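Local atomic coordinates of RsfP (Uncultured bacterium, PDB entry 4GLJ), a protein that probably cleaves methylthioadenosine with phosphate, as a methylthioadenosine phosphorylase of the phosphorylase superfamily, and binds the dye rhodamine B. Residues I93-V99 with A215-T221; Q116-M120 with N200-K205; G132-V137 with L273-T279. The contacts are given in a common frame with arbitrary orientation. Where two conformers were deposited one is given. Residues are numbered along the deposited sequence.

Contact 1. Residues I93-V99 with A215-T221. With RHB (N-[9-(2-carboxyphenyl)-6-(diethylamino)-3H-xanthen-3-ylidene]-N-ethylethanaminium), chain C; PO4 (phosphate ion), chain D.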
# COMPACT_ATOMS: atom_id res chain seq x y z
N ILE A 93 7.54 -2.59 -26.12
CA ILE A 93 6.64 -3.63 -25.52
C ILE A 93 5.18 -3.22 -25.69
O ILE A 93 4.82 -2.08 -25.40
CB ILE A 93 6.90 -3.82 -23.99
CG1 ILE A 93 8.29 -4.42 -23.83
CG2 ILE A 93 5.84 -4.75 -23.36
CD1 ILE A 93 8.76 -4.48 -22.36
N VAL A 94 4.36 -4.17 -26.14
CA VAL A 94 2.94 -4.05 -26.05
C VAL A 94 2.47 -5.07 -25.01
O VAL A 94 2.60 -6.26 -25.16
CB VAL A 94 2.18 -4.31 -27.38
CG1 VAL A 94 0.65 -4.15 -27.18
CG2 VAL A 94 2.65 -3.29 -28.42
N SER A 95 1.83 -4.57 -23.97
CA SER A 95 1.28 -5.41 -22.90
C SER A 95 -0.21 -5.60 -23.27
O SER A 95 -0.93 -4.64 -23.57
CB SER A 95 1.30 -4.60 -21.58
OG SER A 95 0.23 -5.08 -20.74
N VAL A 96 -0.66 -6.82 -23.24
CA VAL A 96 -2.00 -7.10 -23.62
C VAL A 96 -2.66 -7.67 -22.40
O VAL A 96 -2.24 -8.73 -21.92
CB VAL A 96 -2.08 -8.11 -24.78
CG1 VAL A 96 -3.56 -8.33 -25.09
CG2 VAL A 96 -1.29 -7.59 -26.02
N SER A 97 -3.62 -6.92 -21.83
CA SER A 97 -4.15 -7.23 -20.50
C SER A 97 -5.67 -7.21 -20.39
O SER A 97 -6.32 -6.30 -20.94
CB SER A 97 -3.63 -6.17 -19.55
OG SER A 97 -2.24 -6.33 -19.57
N ALA A 98 -6.21 -8.16 -19.61
CA ALA A 98 -7.65 -8.24 -19.39
C ALA A 98 -7.94 -7.21 -18.31
O ALA A 98 -7.15 -7.09 -17.31
CB ALA A 98 -8.07 -9.63 -18.90
N VAL A 99 -9.01 -6.43 -18.48
CA VAL A 99 -9.37 -5.43 -17.47
C VAL A 99 -10.87 -5.44 -17.21
O VAL A 99 -11.70 -6.00 -17.97
CB VAL A 99 -8.97 -3.97 -17.86
CG1 VAL A 99 -7.44 -3.86 -17.93
CG2 VAL A 99 -9.74 -3.51 -19.12
N ALA A 215 3.49 0.28 -23.86
CA ALA A 215 2.08 0.71 -23.83
C ALA A 215 1.15 -0.50 -23.69
O ALA A 215 1.57 -1.66 -23.85
CB ALA A 215 1.69 1.60 -25.03
N THR A 216 -0.13 -0.24 -23.43
CA THR A 216 -1.03 -1.34 -23.02
C THR A 216 -2.21 -1.40 -24.01
O THR A 216 -2.77 -0.38 -24.35
CB THR A 216 -1.57 -1.09 -21.60
OG1 THR A 216 -0.44 -1.21 -20.67
CG2 THR A 216 -2.62 -2.16 -21.20
N LEU A 217 -2.49 -2.60 -24.48
CA LEU A 217 -3.76 -2.87 -25.14
C LEU A 217 -4.68 -3.63 -24.11
O LEU A 217 -4.44 -4.80 -23.80
CB LEU A 217 -3.50 -3.75 -26.38
CG LEU A 217 -4.73 -4.27 -27.15
CD1 LEU A 217 -5.46 -3.07 -27.74
CD2 LEU A 217 -4.34 -5.24 -28.26
N ALA A 218 -5.67 -2.92 -23.55
CA ALA A 218 -6.54 -3.50 -22.51
C ALA A 218 -7.79 -4.09 -23.16
O ALA A 218 -8.39 -3.47 -24.04
CB ALA A 218 -6.88 -2.44 -21.48
N LEU A 219 -8.17 -5.26 -22.69
CA LEU A 219 -9.31 -5.98 -23.20
C LEU A 219 -10.36 -6.02 -22.09
O LEU A 219 -10.15 -6.60 -21.05
CB LEU A 219 -8.89 -7.42 -23.52
CG LEU A 219 -7.56 -7.59 -24.28
CD1 LEU A 219 -7.33 -9.07 -24.58
CD2 LEU A 219 -7.61 -6.77 -25.56
N VAL A 220 -11.47 -5.36 -22.33
CA VAL A 220 -12.54 -5.29 -21.37
C VAL A 220 -13.27 -6.60 -21.27
O VAL A 220 -13.90 -7.12 -22.23
CB VAL A 220 -13.51 -4.10 -21.66
CG1 VAL A 220 -14.56 -4.08 -20.57
CG2 VAL A 220 -12.74 -2.75 -21.76
N THR A 221 -13.20 -7.19 -20.09
CA THR A 221 -13.79 -8.51 -19.93
C THR A 221 -15.10 -8.44 -19.16
O THR A 221 -15.92 -9.39 -19.20
CB THR A 221 -12.86 -9.53 -19.28
OG1 THR A 221 -12.29 -8.96 -18.10
CG2 THR A 221 -11.76 -9.95 -20.25
O2 RHB C . -15.99 -9.94 -15.38
C26 RHB C . -16.00 -11.09 -15.88
C19 RHB C . -14.69 -11.82 -15.86
C14 RHB C . -13.69 -11.33 -15.07
C15 RHB C . -12.46 -11.97 -15.02
C16 RHB C . -12.20 -13.10 -15.79
C17 RHB C . -13.21 -13.60 -16.61
C18 RHB C . -14.44 -12.95 -16.65
C9 RHB C . -13.92 -10.15 -14.19
C8 RHB C . -15.20 -10.01 -13.47
C13 RHB C . -16.18 -10.97 -13.69
C12 RHB C . -17.41 -10.87 -13.05
C11 RHB C . -17.67 -9.81 -12.19
N1 RHB C . -18.95 -9.79 -11.58
C35 RHB C . -19.19 -11.05 -10.83
C36 RHB C . -20.13 -11.98 -11.57
C22 RHB C . -19.17 -8.64 -10.68
C23 RHB C . -19.89 -9.08 -9.42
C10 RHB C . -16.67 -8.83 -11.97
C7 RHB C . -15.41 -8.92 -12.61
O1 RHB C . -14.39 -7.97 -12.43
C1 RHB C . -13.15 -8.06 -13.07
C2 RHB C . -12.88 -9.13 -13.95
C6 RHB C . -12.13 -7.11 -12.88
C5 RHB C . -10.92 -7.30 -13.58
C4 RHB C . -10.68 -8.35 -14.44
C3 RHB C . -11.67 -9.28 -14.63
N2 RHB C . -9.86 -6.44 -13.38
C24 RHB C . -10.04 -6.13 -11.97
C25 RHB C . -8.70 -6.33 -11.32
C33 RHB C . -8.66 -7.28 -13.34
C34 RHB C . -8.36 -7.89 -14.70
O3 RHB C . -17.05 -11.58 -16.40
P PO4 D . -3.65 -9.79 -17.11
O1 PO4 D . -4.57 -10.49 -16.16
O2 PO4 D . -4.33 -9.98 -18.44
O3 PO4 D . -3.61 -8.38 -16.64
O4 PO4 D . -2.25 -10.40 -17.16
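Two parallel strands of the central sheet meet here and lead into the phosphate and rhodamine B sites. Segment 93-99 runs beside 215-221 with their axes 4.5 Å apart at closest and 27° between their directions. A ladder of backbone hydrogen bonds joins them. Ala-215 N donates to Ile-93 O (3.1 Å), and Ser-95 N donates to Ala-215 O (2.9 Å). Leu-217 N to Ser-95 O (2.7 Å) and Ser-97 N to Leu-217 O (3.0 Å) continue the same alternation. The ladder ends at Val-99 O, which takes both Thr-221 N (2.9 Å) and Thr-221 OG1 (3.0 Å). Such parallel pairing is expected in the alpha/beta fold of this superfamily. Here strand 92-101 lies between strands 16-20 and 213-221. The two faces of the pair differ. On one, Val-96 CG1 packs on Leu-219 CD1 at 3.9 Å, and helix 237-263 covers this side. On the other, Ser-97 OG donates to Ser-95 OG (3.0 Å). Both serines, and Thr-216, are also hydrogen-bonded to the side chain of Asn-200. Farther along that face, Val-99 CG2 touches Ala-218 CB at 3.9 Å. At the ligand end, Ala-98 N donates to phosphate O2 (2.9 Å). Ala-98 O lies 3.0 Å from C34 of rhodamine B, while Thr-221 OG1 is 3.5 Å from its C3.

Contact 2. Residues Q116-M120 with N200-K205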
# COMPACT_ATOMS: atom_id res chain seq x y z
N GLN A 116 -2.99 6.73 -19.03
CA GLN A 116 -2.51 7.03 -17.69
C GLN A 116 -2.68 5.79 -16.86
O GLN A 116 -3.43 4.87 -17.23
CB GLN A 116 -3.28 8.23 -17.08
CG GLN A 116 -2.73 9.63 -17.54
CD GLN A 116 -1.25 9.80 -17.08
OE1 GLN A 116 -0.89 9.29 -16.04
NE2 GLN A 116 -0.41 10.44 -17.91
N MET A 117 -2.09 5.82 -15.67
CA MET A 117 -2.12 4.64 -14.78
C MET A 117 -2.04 5.14 -13.37
O MET A 117 -1.46 6.25 -13.11
CB MET A 117 -0.88 3.78 -14.99
CG MET A 117 -0.85 3.09 -16.31
SD MET A 117 0.68 2.20 -16.45
CE MET A 117 0.23 0.58 -15.86
N ILE A 118 -2.63 4.40 -12.43
CA ILE A 118 -2.45 4.75 -11.01
C ILE A 118 -2.03 3.43 -10.35
O ILE A 118 -2.70 2.42 -10.53
CB ILE A 118 -3.79 5.23 -10.41
CG1 ILE A 118 -4.24 6.60 -11.08
CG2 ILE A 118 -3.59 5.24 -8.88
CD1 ILE A 118 -5.56 7.20 -10.65
N ASP A 119 -0.89 3.43 -9.63
CA ASP A 119 -0.36 2.23 -9.03
C ASP A 119 -0.88 2.07 -7.61
O ASP A 119 -0.39 2.73 -6.70
CB ASP A 119 1.15 2.25 -9.02
CG ASP A 119 1.75 0.92 -8.56
OD1 ASP A 119 0.99 -0.03 -8.27
OD2 ASP A 119 3.00 0.84 -8.50
N MET A 120 -1.91 1.24 -7.45
CA MET A 120 -2.40 0.89 -6.10
C MET A 120 -1.84 -0.43 -5.55
O MET A 120 -2.29 -0.87 -4.50
CB MET A 120 -3.94 0.73 -6.14
CG MET A 120 -4.61 2.05 -6.52
SD MET A 120 -4.19 3.46 -5.48
CE MET A 120 -4.62 2.93 -3.84
N ASN A 200 -0.30 -4.38 -14.77
CA ASN A 200 0.55 -3.48 -15.55
C ASN A 200 1.43 -2.57 -14.68
O ASN A 200 2.33 -1.91 -15.20
CB ASN A 200 -0.28 -2.74 -16.61
CG ASN A 200 -0.65 -3.69 -17.81
OD1 ASN A 200 -0.60 -3.27 -18.94
ND2 ASN A 200 -0.83 -5.02 -17.54
N MET A 201 1.25 -2.62 -13.36
CA MET A 201 2.24 -2.12 -12.39
C MET A 201 2.71 -3.30 -11.58
O MET A 201 1.89 -4.05 -11.08
CB MET A 201 1.64 -1.03 -11.49
CG MET A 201 1.35 0.29 -12.21
SD MET A 201 2.94 1.14 -12.48
CE MET A 201 2.39 2.67 -13.23
N PRO A 202 4.03 -3.49 -11.41
CA PRO A 202 5.09 -2.49 -11.68
C PRO A 202 5.68 -2.62 -13.09
O PRO A 202 6.63 -1.93 -13.37
CB PRO A 202 6.16 -2.85 -10.63
CG PRO A 202 6.04 -4.35 -10.57
CD PRO A 202 4.54 -4.60 -10.56
N GLU A 203 5.05 -3.44 -13.94
CA GLU A 203 5.60 -3.72 -15.32
C GLU A 203 5.89 -2.42 -16.07
O GLU A 203 7.00 -2.29 -16.63
CB GLU A 203 4.61 -4.56 -16.09
CG GLU A 203 5.16 -5.52 -17.10
CD GLU A 203 4.06 -6.39 -17.68
OE1 GLU A 203 3.25 -5.83 -18.50
OE2 GLU A 203 3.91 -7.58 -17.28
N ALA A 204 4.98 -1.43 -15.99
CA ALA A 204 5.22 -0.15 -16.71
C ALA A 204 6.43 0.64 -16.14
O ALA A 204 7.19 1.29 -16.90
CB ALA A 204 3.98 0.77 -16.76
N LYS A 205 6.56 0.65 -14.80
CA LYS A 205 7.69 1.32 -14.12
C LYS A 205 9.04 0.65 -14.54
O LYS A 205 10.05 1.33 -14.77
CB LYS A 205 7.50 1.20 -12.57
CG LYS A 205 6.37 2.14 -12.07
CD LYS A 205 6.19 1.94 -10.55
CE LYS A 205 5.27 3.10 -10.10
NZ LYS A 205 4.74 2.93 -8.68
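This is a buried strand-to-helix contact inside the alpha/beta fold of the phosphorylase superfamily. Strand residues 116-119 face segment 200-205, which belongs to helix 200-209. The axes of the two short segments cross at -116° and come no closer than 8.7 Å, so side chains bridge the gap. The side chains alternate along the strand. Met-117 and Asp-119 point toward the helix, whereas Ile-118 points away and packs on Ala-183 of the second subunit. The second subunit also hydrogen-bonds to the strand backbone, at Met-117 O and Asp-119 N. Met-117 packs over Asn-200, Met-201 and Ala-204. Its SD lies 3.6 Å from Ala-204 CB and 3.7 Å from Met-201 CE. Its CE reaches Asn-200 O at 3.3 Å, a carbonyl that also accepts Ala-204 N at 2.8 Å. Asn-200 turns its own amide to other partners, Thr-216, Ser-95 and Ser-97, close to the bound phosphate. The peptide bond between Met-201 and Pro-202 is cis. Met-201 points toward the strand, with its CB 3.4 Å from Asp-119 OD1. That OD1 is hydrogen-bonded to Thr-121 OG1. The extended side chain of Lys-205 reaches back across the gap, and its NZ forms a salt bridge with Asp-119 OD2 at 2.7 Å.

Contact 3. Residues G132-V137 with L273-T279. With RHB (N-[9-(2-carboxyphenyl)-6-(diethylamino)-3H-xanthen-3-ylidene]-N-ethylethanaminium), chain B.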
# COMPACT_ATOMS: atom_id res chain seq x y z
N GLY A 132 22.68 -0.06 -3.66
CA GLY A 132 23.89 0.28 -4.42
C GLY A 132 23.76 1.29 -5.59
O GLY A 132 24.76 1.83 -6.02
N ALA A 133 22.55 1.56 -6.04
CA ALA A 133 22.32 2.47 -7.18
C ALA A 133 21.00 3.19 -6.95
O ALA A 133 20.02 2.54 -6.56
CB ALA A 133 22.22 1.66 -8.44
N VAL A 134 20.97 4.50 -7.18
CA VAL A 134 19.76 5.33 -6.99
C VAL A 134 19.43 5.95 -8.35
O VAL A 134 20.34 6.52 -9.05
CB VAL A 134 20.07 6.49 -5.97
CG1 VAL A 134 18.89 7.48 -5.81
CG2 VAL A 134 20.49 5.94 -4.61
N ALA A 135 18.15 5.86 -8.73
CA ALA A 135 17.66 6.47 -9.98
C ALA A 135 16.20 6.81 -9.75
O ALA A 135 15.44 6.05 -9.09
CB ALA A 135 17.76 5.49 -11.17
N HIS A 136 15.76 7.90 -10.36
CA HIS A 136 14.35 8.33 -10.21
C HIS A 136 13.75 8.63 -11.58
O HIS A 136 13.77 9.75 -12.00
CB HIS A 136 14.32 9.57 -9.33
CG HIS A 136 14.70 9.31 -7.90
ND1 HIS A 136 13.83 8.71 -7.00
CD2 HIS A 136 15.89 9.52 -7.22
CE1 HIS A 136 14.46 8.58 -5.83
NE2 HIS A 136 15.70 9.11 -5.94
N VAL A 137 13.26 7.65 -12.32
CA VAL A 137 12.70 7.95 -13.68
C VAL A 137 11.35 8.67 -13.52
O VAL A 137 10.64 8.50 -12.53
CB VAL A 137 12.57 6.69 -14.55
CG1 VAL A 137 13.94 6.07 -14.75
CG2 VAL A 137 11.62 5.66 -13.92
N LEU A 273 16.64 6.59 -18.54
CA LEU A 273 17.59 6.40 -17.48
C LEU A 273 18.65 7.46 -17.38
O LEU A 273 19.06 7.81 -16.27
CB LEU A 273 18.10 4.96 -17.42
CG LEU A 273 18.73 4.62 -16.09
CD1 LEU A 273 17.68 4.80 -14.98
CD2 LEU A 273 19.23 3.18 -16.14
N THR A 274 19.01 8.09 -18.49
CA THR A 274 20.16 8.99 -18.54
C THR A 274 20.12 10.27 -17.70
O THR A 274 21.12 10.60 -17.09
CB THR A 274 20.57 9.33 -19.99
OG1 THR A 274 19.64 10.26 -20.52
CG2 THR A 274 20.54 8.05 -20.84
N GLN A 275 19.01 11.01 -17.62
CA GLN A 275 18.98 12.08 -16.58
C GLN A 275 18.33 11.70 -15.21
O GLN A 275 18.28 12.52 -14.29
CB GLN A 275 18.48 13.44 -17.14
CG GLN A 275 17.18 13.37 -17.94
CD GLN A 275 16.98 12.04 -18.68
OE1 GLN A 275 16.57 11.03 -18.10
NE2 GLN A 275 17.27 12.03 -19.99
N ALA A 276 17.85 10.46 -15.09
CA ALA A 276 17.27 9.95 -13.86
C ALA A 276 18.25 9.25 -12.95
O ALA A 276 18.00 9.15 -11.75
CB ALA A 276 16.15 9.00 -14.21
N LEU A 277 19.40 8.79 -13.48
CA LEU A 277 20.33 7.98 -12.68
C LEU A 277 21.08 8.90 -11.75
O LEU A 277 21.67 9.89 -12.19
CB LEU A 277 21.31 7.23 -13.63
CG LEU A 277 22.30 6.21 -13.05
CD1 LEU A 277 21.66 5.09 -12.25
CD2 LEU A 277 23.19 5.58 -14.16
N VAL A 278 21.06 8.66 -10.45
CA VAL A 278 21.76 9.56 -9.53
C VAL A 278 23.18 9.03 -9.28
O VAL A 278 24.14 9.80 -9.23
CB VAL A 278 20.99 9.72 -8.19
CG1 VAL A 278 21.81 10.45 -7.15
CG2 VAL A 278 19.63 10.43 -8.38
N THR A 279 23.31 7.72 -9.12
CA THR A 279 24.60 7.12 -8.80
C THR A 279 25.39 6.97 -10.09
O THR A 279 24.95 6.23 -10.96
CB THR A 279 24.40 5.68 -8.25
OG1 THR A 279 23.46 5.73 -7.18
CG2 THR A 279 25.75 5.02 -7.80
O2 RHB B . 20.27 13.25 -9.67
C26 RHB B . 19.62 13.38 -10.72
C19 RHB B . 18.14 13.57 -10.69
C14 RHB B . 17.36 13.83 -9.56
C15 RHB B . 16.00 14.01 -9.72
C16 RHB B . 15.38 13.93 -10.96
C17 RHB B . 16.15 13.66 -12.07
C18 RHB B . 17.52 13.50 -11.92
C9 RHB B . 17.81 13.96 -8.13
C8 RHB B . 16.77 13.74 -7.09
C13 RHB B . 15.46 13.42 -7.41
C12 RHB B . 14.48 13.22 -6.43
C11 RHB B . 14.82 13.30 -5.10
N1 RHB B . 13.85 13.15 -4.08
C35 RHB B . 12.69 13.90 -4.61
C36 RHB B . 13.26 15.19 -5.19
C22 RHB B . 13.46 11.80 -3.58
C23 RHB B . 14.36 11.39 -2.40
C10 RHB B . 16.13 13.65 -4.79
C7 RHB B . 17.10 13.85 -5.76
O1 RHB B . 18.38 14.17 -5.39
C1 RHB B . 19.40 14.39 -6.28
C2 RHB B . 19.19 14.31 -7.65
C6 RHB B . 20.65 14.70 -5.78
C5 RHB B . 21.72 14.94 -6.62
C4 RHB B . 21.53 14.86 -7.99
C3 RHB B . 20.27 14.55 -8.51
N2 RHB B . 22.97 15.26 -6.05
C24 RHB B . 23.55 14.14 -5.29
C25 RHB B . 24.48 14.71 -4.23
C33 RHB B . 23.90 15.75 -7.09
C34 RHB B . 24.92 16.66 -6.44
O3 RHB B . 20.17 13.38 -11.84
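Ala-276 is the bump, and its CB fits against the backbone and side chain of Val-137. It sits 3.6 Å from Val-137 CA and 3.7 Å from Val-137 CG1. Leu-273 broadens this apolar patch. Its CD1 is 3.9 Å from Ala-135 CB and 4.0 Å from Val-137 CG1. Leu-277 CD1 approaches the same Ala-135 CB at 4.1 Å, so the small methyl of Ala-135 nestles among larger leucine side chains. Two loops are joined here. Segment 132-137 precedes helix 145-157. Segment 273-279 is in the loop that connects helices 237-263 and 286-291. Neither has regular secondary structure, but a single backbone bridge pairs Ala-135 with Leu-277, their CA atoms 4.1 Å apart. Val-134 O accepts Val-278 N (2.7 Å) and Thr-279 N (3.2 Å). Val-134 N donates to Thr-279 OG1 (2.8 Å), and His-136 N donates to Ala-276 O (2.9 Å). Val-134 CG1 rests against Val-278 CB at 3.9 Å. Val-278 CG2 meets the edge of the His-136 ring, 4.0 Å from CD2, while rhodamine B covers one ring face. The dye also lies along the other loop, with its C18 2.7 Å from Gln-275 O and its O2 3.2 Å from Val-278 CG2. His-136 ND1 is hydrogen-bonded to Pro-177 O of the second subunit.

How the contacts relate
Contacts 1 and 2 adjoin in the core, with centres 12 Å apart. Strands 213-221 and 111-119 are neighbours in one sheet, and Asn-200 links the two contacts. Along the chain, both segments of contact 2 fall between those of contact 1. Contact 3 is peripheral, about 28 Å from contact 1 and 19 Å from contact 2, centre to centre. Its nearest atoms are about 5 Å from contact 2, without touching. The order is 93-99, 116-120, 132-137, 200-205, 215-221, 273-279, so along the chain the segments of contact 3 alternate with those of each other contact. Contact 1 reaches phosphate and dye, contact 3 also meets dye, and contacts 2 and 3 both take part in the interface with the second subunit.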